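Local coordinates for protein putative mandelate racemase (Zymomonas mobilis, PDB 2OX4) that binds magnesium and probably acts as a lyase, possibly a dehydratase, of the enolase superfamily, at residues Gln21-Val26 and Gly38-Tyr44; Leu183-Leu187 and His219-Ser224; Ala304-His308 and Ala334-Phe338; Gly322-Ala327 and Ile375-Ile379. The contacts are given in a common frame with arbitrary orientation. Where two conformers were deposited one is given. Residues are numbered along the deposited sequence.

Contact 1 (Gln21-Val26 and Gly38-Tyr44)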
loop_
_atom_site.group_PDB
_atom_site.type_symbol
_atom_site.label_atom_id
_atom_site.label_comp_id
_atom_site.label_asym_id
_atom_site.label_seq_id
_atom_site.Cartn_x
_atom_site.Cartn_y
_atom_site.Cartn_z
ATOM N N GLN C 21 -17.436 -4.996 42.581
ATOM C CA GLN C 21 -16.083 -5.147 42.033
ATOM C C GLN C 21 -15.139 -5.789 43.040
ATOM O O GLN C 21 -15.483 -5.912 44.208
ATOM C CB GLN C 21 -15.568 -3.787 41.579
ATOM C CG GLN C 21 -16.349 -3.256 40.381
ATOM C CD GLN C 21 -16.043 -1.816 40.038
ATOM O OE1 GLN C 21 -15.123 -1.218 40.583
ATOM N NE2 GLN C 21 -16.820 -1.251 39.120
ATOM N N ARG C 22 -13.964 -6.224 42.578
ATOM C CA ARG C 22 -12.989 -6.893 43.442
ATOM C C ARG C 22 -11.565 -6.509 43.027
ATOM O O ARG C 22 -10.952 -7.200 42.212
ATOM C CB ARG C 22 -13.149 -8.420 43.371
ATOM C CG ARG C 22 -14.418 -8.978 44.006
ATOM C CD ARG C 22 -14.309 -10.474 44.225
ATOM N NE ARG C 22 -13.228 -10.791 45.159
ATOM C CZ ARG C 22 -12.805 -12.018 45.441
ATOM N NH1 ARG C 22 -13.375 -13.069 44.855
ATOM N NH2 ARG C 22 -11.810 -12.198 46.315
ATOM N N PRO C 23 -11.025 -5.421 43.608
ATOM C CA PRO C 23 -9.650 -4.990 43.329
ATOM C C PRO C 23 -8.571 -6.008 43.692
ATOM O O PRO C 23 -8.779 -6.874 44.548
ATOM C CB PRO C 23 -9.472 -3.734 44.185
ATOM C CG PRO C 23 -10.820 -3.364 44.667
ATOM C CD PRO C 23 -11.719 -4.532 44.555
ATOM N N ILE C 24 -7.430 -5.902 43.013
ATOM C CA ILE C 24 -6.317 -6.819 43.216
ATOM C C ILE C 24 -5.072 -5.980 43.494
ATOM O O ILE C 24 -4.622 -5.201 42.636
ATOM C CB ILE C 24 -6.060 -7.758 41.998
ATOM C CG1 ILE C 24 -7.363 -8.369 41.462
ATOM C CG2 ILE C 24 -5.081 -8.872 42.403
ATOM C CD1 ILE C 24 -7.940 -7.639 40.240
ATOM N N LEU C 25 -4.537 -6.137 44.703
ATOM C CA LEU C 25 -3.383 -5.359 45.141
ATOM C C LEU C 25 -2.217 -6.274 45.477
ATOM O O LEU C 25 -2.417 -7.423 45.876
ATOM C CB LEU C 25 -3.752 -4.502 46.356
ATOM C CG LEU C 25 -4.770 -3.404 46.042
ATOM C CD1 LEU C 25 -5.504 -2.930 47.280
ATOM C CD2 LEU C 25 -4.091 -2.246 45.352
ATOM N N VAL C 26 -1.004 -5.756 45.295
ATOM C CA VAL C 26 0.231 -6.476 45.585
ATOM C C VAL C 26 1.125 -5.621 46.456
ATOM O O VAL C 26 1.317 -4.427 46.186
ATOM C CB VAL C 26 0.987 -6.959 44.290
ATOM C CG1 VAL C 26 1.572 -5.784 43.491
ATOM C CG2 VAL C 26 2.089 -7.958 44.654
ATOM N N GLY C 38 1.413 -2.101 44.524
ATOM C CA GLY C 38 0.953 -2.038 43.143
ATOM C C GLY C 38 -0.456 -2.586 43.029
ATOM O O GLY C 38 -1.016 -3.128 43.989
ATOM N N GLU C 39 -1.034 -2.431 41.845
ATOM C CA GLU C 39 -2.424 -2.791 41.620
ATOM C C GLU C 39 -2.557 -3.341 40.202
ATOM O O GLU C 39 -2.002 -2.767 39.263
ATOM C CB GLU C 39 -3.333 -1.558 41.815
ATOM C CG GLU C 39 -4.801 -1.858 41.543
ATOM C CD GLU C 39 -5.787 -0.880 42.179
ATOM O OE1 GLU C 39 -5.378 0.006 42.964
ATOM O OE2 GLU C 39 -6.989 -0.995 41.862
ATOM N N ALA C 40 -3.269 -4.458 40.060
ATOM C CA ALA C 40 -3.591 -5.022 38.740
ATOM C C ALA C 40 -4.939 -4.467 38.278
ATOM O O ALA C 40 -5.926 -4.473 39.037
ATOM C CB ALA C 40 -3.637 -6.559 38.808
ATOM N N GLY C 41 -4.998 -3.991 37.039
ATOM C CA GLY C 41 -6.181 -3.241 36.588
ATOM C C GLY C 41 -7.380 -4.058 36.129
ATOM O O GLY C 41 -8.011 -3.706 35.125
ATOM N N ILE C 42 -7.686 -5.146 36.841
ATOM C CA ILE C 42 -8.823 -6.011 36.501
ATOM C C ILE C 42 -9.825 -6.026 37.671
ATOM O O ILE C 42 -10.369 -7.075 38.035
ATOM C CB ILE C 42 -8.359 -7.475 36.156
ATOM C CG1 ILE C 42 -7.107 -7.466 35.272
ATOM C CG2 ILE C 42 -9.465 -8.261 35.447
ATOM C CD1 ILE C 42 -6.723 -8.830 34.714
ATOM N N ALA C 43 -10.062 -4.855 38.265
ATOM C CA ALA C 43 -10.954 -4.758 39.453
ATOM C C ALA C 43 -12.439 -4.958 39.137
ATOM O O ALA C 43 -13.244 -5.252 40.031
ATOM C CB ALA C 43 -10.764 -3.432 40.167
ATOM N N TYR C 44 -12.795 -4.757 37.873
ATOM C CA TYR C 44 -14.168 -4.869 37.404
ATOM C C TYR C 44 -14.221 -5.868 36.241
ATOM O O TYR C 44 -13.179 -6.332 35.755
ATOM C CB TYR C 44 -14.707 -3.501 36.975
ATOM C CG TYR C 44 -13.939 -2.828 35.843
ATOM C CD1 TYR C 44 -14.399 -2.888 34.528
ATOM C CD2 TYR C 44 -12.758 -2.120 36.093
ATOM C CE1 TYR C 44 -13.695 -2.259 33.484
ATOM C CE2 TYR C 44 -12.051 -1.498 35.062
ATOM C CZ TYR C 44 -12.525 -1.570 33.760
ATOM O OH TYR C 44 -11.826 -0.947 32.736
HETATM O O HOH W 1 -12.007 -8.257 39.981
HETATM O O HOH W 2 -7.479 -3.747 41.186
#
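Ile-24 is the apolar centre of this beta hairpin, which joins strands 24-30 and 35-40 in the N-terminal domain of an enolase-superfamily enzyme. Its CB lies 4.2 Å from Ala-40 CB, while its CD1 reaches 4.1 Å from Ile-42 CB. Helix 48-62 packs on Ile-24 and Ile-42, and helix 89-110 on Val-26 and Ile-42. At the open end Pro-23 CB sits 4.2 Å from Ala-43 CB, continuing the apolar contact beyond the paired strands.

Around this centre the main chains show how a hairpin changes from regular pairing to loop. Val-26 and Gly-38 form a hydrogen-bonded antiparallel pair, Val-26 N to Gly-38 O and Gly-38 N to Val-26 O each 2.9 Å; Leu-25 and Glu-39 follow as a non-hydrogen-bonded pair. Next, Ala-40 N donates to Ile-24 O at 3.0 Å, but the strands have parted enough that water W2 links Ile-24 N to Ala-40 O, and to Glu-39 OE2. Past this gap, Arg-22 N donates to Ala-43 O at 2.8 Å.

The polar edge divides: Arg-22 stays within the N-terminal domain, with a salt bridge to Asp-388 and a bond to Val-13 O, whereas Tyr-44 OH bonds to the magnesium ligand Glu-267 of the barrel, consistent with this domain covering the barrel mouth in relatives. Water W1 lies between the frayed backbones, its oxygen 2.7 Å from Arg-22 O and 2.8 Å from Ile-42 O.

Contact 2 (Leu183-Leu187 and His219-Ser224)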
loop_
_atom_site.group_PDB
_atom_site.type_symbol
_atom_site.label_atom_id
_atom_site.label_comp_id
_atom_site.label_asym_id
_atom_site.label_seq_id
_atom_site.Cartn_x
_atom_site.Cartn_y
_atom_site.Cartn_z
ATOM N N LEU C 183 -26.260 -3.485 21.020
ATOM C CA LEU C 183 -25.783 -2.267 20.401
ATOM C C LEU C 183 -24.836 -2.515 19.220
ATOM O O LEU C 183 -24.185 -1.581 18.769
ATOM C CB LEU C 183 -25.129 -1.347 21.444
ATOM C CG LEU C 183 -26.035 -0.770 22.550
ATOM C CD1 LEU C 183 -25.245 -0.084 23.657
ATOM C CD2 LEU C 183 -27.047 0.189 21.931
ATOM N N GLU C 184 -24.805 -3.748 18.717
ATOM C CA GLU C 184 -23.981 -4.083 17.535
ATOM C C GLU C 184 -24.813 -4.032 16.249
ATOM O O GLU C 184 -25.999 -4.386 16.256
ATOM C CB GLU C 184 -23.295 -5.445 17.730
ATOM C CG GLU C 184 -22.439 -5.467 19.010
ATOM C CD GLU C 184 -21.916 -6.833 19.411
ATOM O OE1 GLU C 184 -21.099 -6.893 20.358
ATOM O OE2 GLU C 184 -22.309 -7.845 18.801
ATOM N N GLY C 185 -24.208 -3.541 15.164
ATOM C CA GLY C 185 -24.893 -3.412 13.869
ATOM C C GLY C 185 -25.807 -2.195 13.821
ATOM O O GLY C 185 -25.878 -1.432 14.788
ATOM N N PRO C 186 -26.500 -1.987 12.695
ATOM C CA PRO C 186 -27.322 -0.783 12.592
ATOM C C PRO C 186 -28.357 -0.690 13.719
ATOM O O PRO C 186 -28.985 -1.693 14.084
ATOM C CB PRO C 186 -28.007 -0.931 11.225
ATOM C CG PRO C 186 -27.078 -1.810 10.441
ATOM C CD PRO C 186 -26.532 -2.788 11.453
ATOM N N LEU C 187 -28.505 0.509 14.267
ATOM C CA LEU C 187 -29.295 0.708 15.488
ATOM C C LEU C 187 -30.713 1.195 15.156
ATOM O O LEU C 187 -30.906 1.898 14.163
ATOM C CB LEU C 187 -28.602 1.740 16.390
ATOM C CG LEU C 187 -27.264 1.381 17.039
ATOM C CD1 LEU C 187 -26.753 2.536 17.905
ATOM C CD2 LEU C 187 -27.365 0.104 17.854
ATOM N N HIS C 219 -19.446 -1.582 23.619
ATOM C CA HIS C 219 -20.754 -2.221 23.397
ATOM C C HIS C 219 -21.205 -2.114 21.945
ATOM O O HIS C 219 -21.952 -2.963 21.443
ATOM C CB HIS C 219 -21.816 -1.555 24.279
ATOM C CG HIS C 219 -21.615 -1.779 25.742
ATOM N ND1 HIS C 219 -21.996 -0.854 26.693
ATOM C CD2 HIS C 219 -21.089 -2.826 26.420
ATOM C CE1 HIS C 219 -21.710 -1.322 27.895
ATOM N NE2 HIS C 219 -21.151 -2.513 27.758
ATOM N N THR C 220 -20.781 -1.039 21.293
ATOM C CA THR C 220 -21.083 -0.807 19.888
ATOM C C THR C 220 -20.036 -1.525 19.021
ATOM O O THR C 220 -19.067 -2.086 19.537
ATOM C CB THR C 220 -21.091 0.709 19.566
ATOM O OG1 THR C 220 -19.925 1.336 20.132
ATOM C CG2 THR C 220 -22.365 1.374 20.147
ATOM N N ASP C 221 -20.254 -1.524 17.713
ATOM C CA ASP C 221 -19.200 -1.865 16.760
ATOM C C ASP C 221 -19.022 -0.708 15.789
ATOM O O ASP C 221 -19.636 0.326 15.981
ATOM C CB ASP C 221 -19.504 -3.190 16.052
ATOM C CG ASP C 221 -20.798 -3.167 15.219
ATOM O OD1 ASP C 221 -21.295 -2.081 14.828
ATOM O OD2 ASP C 221 -21.314 -4.273 14.925
ATOM N N LEU C 222 -18.193 -0.892 14.766
ATOM C CA LEU C 222 -17.938 0.159 13.788
ATOM C C LEU C 222 -19.240 0.780 13.290
ATOM O O LEU C 222 -19.402 2.000 13.302
ATOM C CB LEU C 222 -17.133 -0.389 12.609
ATOM C CG LEU C 222 -16.893 0.574 11.445
ATOM C CD1 LEU C 222 -15.618 0.212 10.700
ATOM C CD2 LEU C 222 -18.086 0.582 10.500
ATOM N N VAL C 223 -20.164 -0.069 12.852
ATOM C CA VAL C 223 -21.365 0.391 12.146
ATOM C C VAL C 223 -22.254 1.241 13.073
ATOM O O VAL C 223 -22.665 2.363 12.722
ATOM C CB VAL C 223 -22.152 -0.814 11.573
ATOM C CG1 VAL C 223 -23.425 -0.339 10.901
ATOM C CG2 VAL C 223 -21.258 -1.602 10.570
ATOM N N SER C 224 -22.529 0.722 14.258
ATOM C CA SER C 224 -23.333 1.497 15.203
ATOM C C SER C 224 -22.596 2.727 15.730
ATOM O O SER C 224 -23.216 3.746 15.953
ATOM C CB SER C 224 -23.837 0.627 16.348
ATOM O OG SER C 224 -22.798 -0.102 16.968
HETATM O O HOH W 3 -23.880 -4.662 22.564
#
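His-219 opens the segment with its backbone: water W3 accepts from Leu-183 N at 3.1 Å and donates to His-219 O at 2.8 Å, while His-219 CB lies 3.8 Å from Leu-183 CD1. Thr-220 turns its CA-to-CB bond away, yet its CA makes a CA-H...O contact with Leu-183 O at 3.4 Å. Its hydroxyl bonds to Ile-243 O and Asn-216.

Asp-221 is the N-cap of helix 222-232 and illustrates how a capping residue can serve a second partner. Its OD1 accepts from Ser-224 N at 3.1 Å; its OD2 accepts from Gly-185 N at 3.0 Å, with a weak additional bond from that N to OD1 at 3.3 Å. Gly-185 has a positive phi of 79°, and the chain there brings its amide to the carboxylate. Val-223 packs by CG1 against Pro-186 CG at 4.0 Å.

Ser-224 completes the capping box: Asp-221 N donates to its OG at 3.0 Å. The same OG donates to Leu-183 O at 2.7 Å, so both capping side chains also grip the loop, and Ser-224 CB rests 3.6 Å from Leu-187 CG.

The contact thus ties the loop between strand 164-167 and helix 189-206 of the barrel domain to the start of helix 222-232. Leu-183 and Leu-187 also pack on helix 189-206, and a neighbouring subunit covers Pro-186 and Val-223.

Contact 3 (Ala304-His308 and Ala334-Phe338)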
loop_
_atom_site.group_PDB
_atom_site.type_symbol
_atom_site.label_atom_id
_atom_site.label_comp_id
_atom_site.label_asym_id
_atom_site.label_seq_id
_atom_site.Cartn_x
_atom_site.Cartn_y
_atom_site.Cartn_z
ATOM N N ALA C 304 3.397 6.259 26.011
ATOM C CA ALA C 304 3.169 7.697 25.896
ATOM C C ALA C 304 4.236 8.381 25.016
ATOM O O ALA C 304 3.920 9.255 24.208
ATOM C CB ALA C 304 3.108 8.332 27.277
ATOM N N ASP C 305 5.491 7.965 25.158
ATOM C CA ASP C 305 6.593 8.547 24.375
ATOM C C ASP C 305 6.484 8.229 22.885
ATOM O O ASP C 305 6.720 9.096 22.043
ATOM C CB ASP C 305 7.945 8.084 24.901
ATOM C CG ASP C 305 8.215 8.554 26.329
ATOM O OD1 ASP C 305 7.534 9.486 26.825
ATOM O OD2 ASP C 305 9.109 7.953 26.963
ATOM N N MET C 306 6.112 6.997 22.551
ATOM C CA MET C 306 5.839 6.642 21.156
ATOM C C MET C 306 4.628 7.422 20.629
ATOM O O MET C 306 4.645 7.926 19.513
ATOM C CB MET C 306 5.618 5.125 21.031
ATOM C CG MET C 306 5.742 4.584 19.610
ATOM S SD MET C 306 5.921 2.781 19.524
ATOM C CE MET C 306 4.485 2.231 20.446
ATOM N N ALA C 307 3.579 7.535 21.450
ATOM C CA ALA C 307 2.347 8.216 21.030
ATOM C C ALA C 307 2.611 9.687 20.677
ATOM O O ALA C 307 2.006 10.224 19.760
ATOM C CB ALA C 307 1.268 8.118 22.112
ATOM N N HIS C 308 3.531 10.318 21.408
ATOM C CA HIS C 308 3.905 11.712 21.179
ATOM C C HIS C 308 4.378 12.003 19.741
ATOM O O HIS C 308 4.057 13.073 19.207
ATOM C CB HIS C 308 4.975 12.136 22.196
ATOM C CG HIS C 308 5.184 13.618 22.285
ATOM N ND1 HIS C 308 4.145 14.523 22.266
ATOM C CD2 HIS C 308 6.318 14.349 22.422
ATOM C CE1 HIS C 308 4.629 15.750 22.387
ATOM N NE2 HIS C 308 5.944 15.670 22.484
ATOM N N ALA C 334 4.374 13.432 34.638
ATOM C CA ALA C 334 5.724 13.278 34.078
ATOM C C ALA C 334 5.795 13.225 32.543
ATOM O O ALA C 334 6.895 13.112 31.982
ATOM C CB ALA C 334 6.407 12.048 34.657
ATOM N N ILE C 335 4.653 13.282 31.862
ATOM C CA ILE C 335 4.671 13.212 30.383
ATOM C C ILE C 335 4.263 14.563 29.770
ATOM O O ILE C 335 3.400 15.249 30.322
ATOM C CB ILE C 335 3.766 12.055 29.818
ATOM C CG1 ILE C 335 2.305 12.212 30.272
ATOM C CG2 ILE C 335 4.334 10.663 30.204
ATOM C CD1 ILE C 335 1.306 11.288 29.532
ATOM N N PRO C 336 4.889 14.957 28.644
ATOM C CA PRO C 336 4.508 16.211 27.977
ATOM C C PRO C 336 3.142 16.170 27.276
ATOM O O PRO C 336 2.468 17.208 27.198
ATOM C CB PRO C 336 5.641 16.438 26.966
ATOM C CG PRO C 336 6.151 15.071 26.659
ATOM C CD PRO C 336 6.014 14.297 27.954
ATOM N N ASN C 337 2.732 14.990 26.797
ATOM C CA ASN C 337 1.528 14.858 25.982
ATOM C C ASN C 337 0.308 14.392 26.785
ATOM O O ASN C 337 -0.400 13.478 26.399
ATOM C CB ASN C 337 1.765 13.990 24.713
ATOM C CG ASN C 337 2.308 12.572 25.024
ATOM O OD1 ASN C 337 3.028 12.370 25.999
ATOM N ND2 ASN C 337 1.974 11.594 24.159
ATOM N N PHE C 338 0.067 15.037 27.919
ATOM C CA PHE C 338 -1.082 14.724 28.767
ATOM C C PHE C 338 -2.327 15.471 28.280
ATOM O O PHE C 338 -2.248 16.655 27.956
ATOM C CB PHE C 338 -0.748 15.126 30.222
ATOM C CG PHE C 338 -1.941 15.156 31.151
ATOM C CD1 PHE C 338 -2.490 13.975 31.635
ATOM C CD2 PHE C 338 -2.478 16.371 31.569
ATOM C CE1 PHE C 338 -3.579 14.001 32.517
ATOM C CE2 PHE C 338 -3.565 16.412 32.442
ATOM C CZ PHE C 338 -4.113 15.226 32.916
HETATM O O HOH W 4 5.714 11.413 26.202
#
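A helical turn, 304-308, faces an irregular segment, 334-338, whose backbone approaches it most closely at the CA pair His-308 and Asn-337, 6.2 Å apart; Ala-304 and Ile-335 are 7.3 Å apart by their CA atoms. At that spacing side chains must make the link. Asn-337 does so by donating from ND2 to Ala-304 O at 3.0 Å, although this carbonyl already accepts His-308 N within the helix, also at 3.0 Å. Water W4 adds a second connection, donating to Asp-305 OD1 at 2.7 Å and Asn-337 OD1 at 2.9 Å. Ala-304 CB packs 3.9 Å from Ile-335 CG2, and Pro-336 CG lies over one face of the His-308 ring, 4.2 Å from NE2; that nitrogen bonds to Glu-75 of a neighbouring subunit. Since Asn-337 ND2 also bonds to Val-312 O, one amide joins helix 296-309, the approach to strand 313-314 and the loop leading to strand 341-344: successive beta-alpha units of a TIM-like barrel, held together where helices return to strands.

Contact 4 (Gly322-Ala327 and Ile375-Ile379)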
loop_
_atom_site.group_PDB
_atom_site.type_symbol
_atom_site.label_atom_id
_atom_site.label_comp_id
_atom_site.label_asym_id
_atom_site.label_seq_id
_atom_site.Cartn_x
_atom_site.Cartn_y
_atom_site.Cartn_z
ATOM N N GLY C 322 -7.254 3.596 45.455
ATOM C CA GLY C 322 -6.351 4.733 45.632
ATOM C C GLY C 322 -4.893 4.448 45.302
ATOM O O GLY C 322 -4.125 5.384 45.074
ATOM N N VAL C 323 -4.503 3.171 45.286
ATOM C CA VAL C 323 -3.180 2.783 44.784
ATOM C C VAL C 323 -3.077 3.112 43.294
ATOM O O VAL C 323 -2.191 3.861 42.899
ATOM C CB VAL C 323 -2.850 1.285 45.064
ATOM C CG1 VAL C 323 -1.516 0.879 44.404
ATOM C CG2 VAL C 323 -2.765 1.036 46.590
ATOM N N ALA C 324 -3.996 2.569 42.494
ATOM C CA ALA C 324 -4.092 2.917 41.071
ATOM C C ALA C 324 -4.176 4.422 40.838
ATOM O O ALA C 324 -3.489 4.967 39.965
ATOM C CB ALA C 324 -5.287 2.212 40.430
ATOM N N GLU C 325 -5.015 5.113 41.605
ATOM C CA GLU C 325 -5.190 6.542 41.332
ATOM C C GLU C 325 -3.945 7.373 41.637
ATOM O O GLU C 325 -3.522 8.189 40.795
ATOM C CB GLU C 325 -6.452 7.144 41.960
ATOM C CG GLU C 325 -6.729 8.563 41.381
ATOM C CD GLU C 325 -8.210 8.926 41.231
ATOM O OE1 GLU C 325 -8.997 8.614 42.152
ATOM O OE2 GLU C 325 -8.580 9.559 40.204
ATOM N N ALA C 326 -3.345 7.150 42.809
ATOM C CA ALA C 326 -2.112 7.839 43.175
ATOM C C ALA C 326 -1.017 7.582 42.137
ATOM O O ALA C 326 -0.333 8.513 41.711
ATOM C CB ALA C 326 -1.635 7.408 44.564
ATOM N N ALA C 327 -0.863 6.322 41.734
ATOM C CA ALA C 327 0.164 5.960 40.755
ATOM C C ALA C 327 -0.052 6.729 39.453
ATOM O O ALA C 327 0.896 7.276 38.893
ATOM C CB ALA C 327 0.165 4.458 40.504
ATOM N N ILE C 375 4.837 6.261 45.558
ATOM C CA ILE C 375 3.601 6.704 44.886
ATOM C C ILE C 375 2.737 7.565 45.818
ATOM O O ILE C 375 1.823 8.248 45.366
ATOM C CB ILE C 375 2.763 5.521 44.298
ATOM C CG1 ILE C 375 2.226 4.626 45.424
ATOM C CG2 ILE C 375 3.581 4.727 43.251
ATOM C CD1 ILE C 375 1.280 3.508 44.936
ATOM N N GLY C 376 3.047 7.539 47.118
ATOM C CA GLY C 376 2.320 8.355 48.096
ATOM C C GLY C 376 1.022 7.730 48.572
ATOM O O GLY C 376 0.073 8.430 48.916
ATOM N N GLN C 377 0.987 6.400 48.603
ATOM C CA GLN C 377 -0.219 5.677 48.963
ATOM C C GLN C 377 0.166 4.423 49.717
ATOM O O GLN C 377 1.273 3.904 49.531
ATOM C CB GLN C 377 -1.037 5.342 47.716
ATOM C CG GLN C 377 -2.455 4.787 47.974
ATOM C CD GLN C 377 -3.288 5.709 48.845
ATOM O OE1 GLN C 377 -3.148 5.715 50.068
ATOM N NE2 GLN C 377 -4.151 6.502 48.217
ATOM N N ASP C 378 -0.740 3.939 50.568
ATOM C CA ASP C 378 -0.572 2.643 51.213
ATOM C C ASP C 378 -1.949 1.997 51.384
ATOM O O ASP C 378 -2.978 2.674 51.348
ATOM C CB ASP C 378 0.103 2.836 52.577
ATOM C CG ASP C 378 0.892 1.607 53.045
ATOM O OD1 ASP C 378 0.732 0.485 52.499
ATOM O OD2 ASP C 378 1.683 1.780 53.990
ATOM N N ILE C 379 -1.967 0.687 51.553
ATOM C CA ILE C 379 -3.198 -0.004 51.911
ATOM C C ILE C 379 -3.396 0.074 53.427
ATOM O O ILE C 379 -2.448 0.319 54.177
ATOM C CB ILE C 379 -3.181 -1.466 51.451
ATOM C CG1 ILE C 379 -1.891 -2.167 51.926
ATOM C CG2 ILE C 379 -3.331 -1.518 49.922
ATOM C CD1 ILE C 379 -1.932 -3.682 51.857
#
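Helix-to-loop packing joins the first turns of helix 322-333, in the TIM-like barrel domain, to the 375-379 segment that runs back toward the N-terminal domain. It is plain structural packing at a domain junction, built mainly from small and branched apolar groups. Val-323 is central: CG1 lies 3.9 Å from Ile-375 CD1 and CG2 lies 4.2 Å from Ile-379 CG2. One turn on, Ala-326 CB meets Gln-377 CB at 3.8 Å and Ile-375 O at 3.6 Å, so the short alanine side chain lets the loop backbone run close to the helix. Phe-297 of helix 296-309 touches both Ala-327 and Ile-375, while Leu-25 of the N-terminal sheet packs on Val-323 and Ile-379. The polar group of Gln-377 ends between partners, NE2 bonding to His-358 O and OE1 accepting from Asp-378 N at 3.0 Å. Gly-322 leaves room for that amide, since a CB there would clash with it; instead Gln-377 NE2 donates a weak hydrogen bond to Gly-322 O at 3.3 Å.

From the N terminus, contact 1 comes first and closes the shortest loop, a hairpin with 11 residues between its segments. Contact 2 follows in series, closing 31 residues that hold helix 189-206 and strand 211-215. Contact 3 closes 25 residues that hold strand 313-314 and helix 322-333, contact 4 closes 47 that hold strands 341-344 and 366-367, and the two cross: helix 322-333 is shared, lying within the loop of contact 3 while its start opens contact 4, which ends on the way back to the N-terminal sheet. Contacts 1 and 4 touch, with Glu-39 OE1 2.9 Å from Ala-324 N in a probable hydrogen bond. Together they join the N-terminal sheet to the barrel.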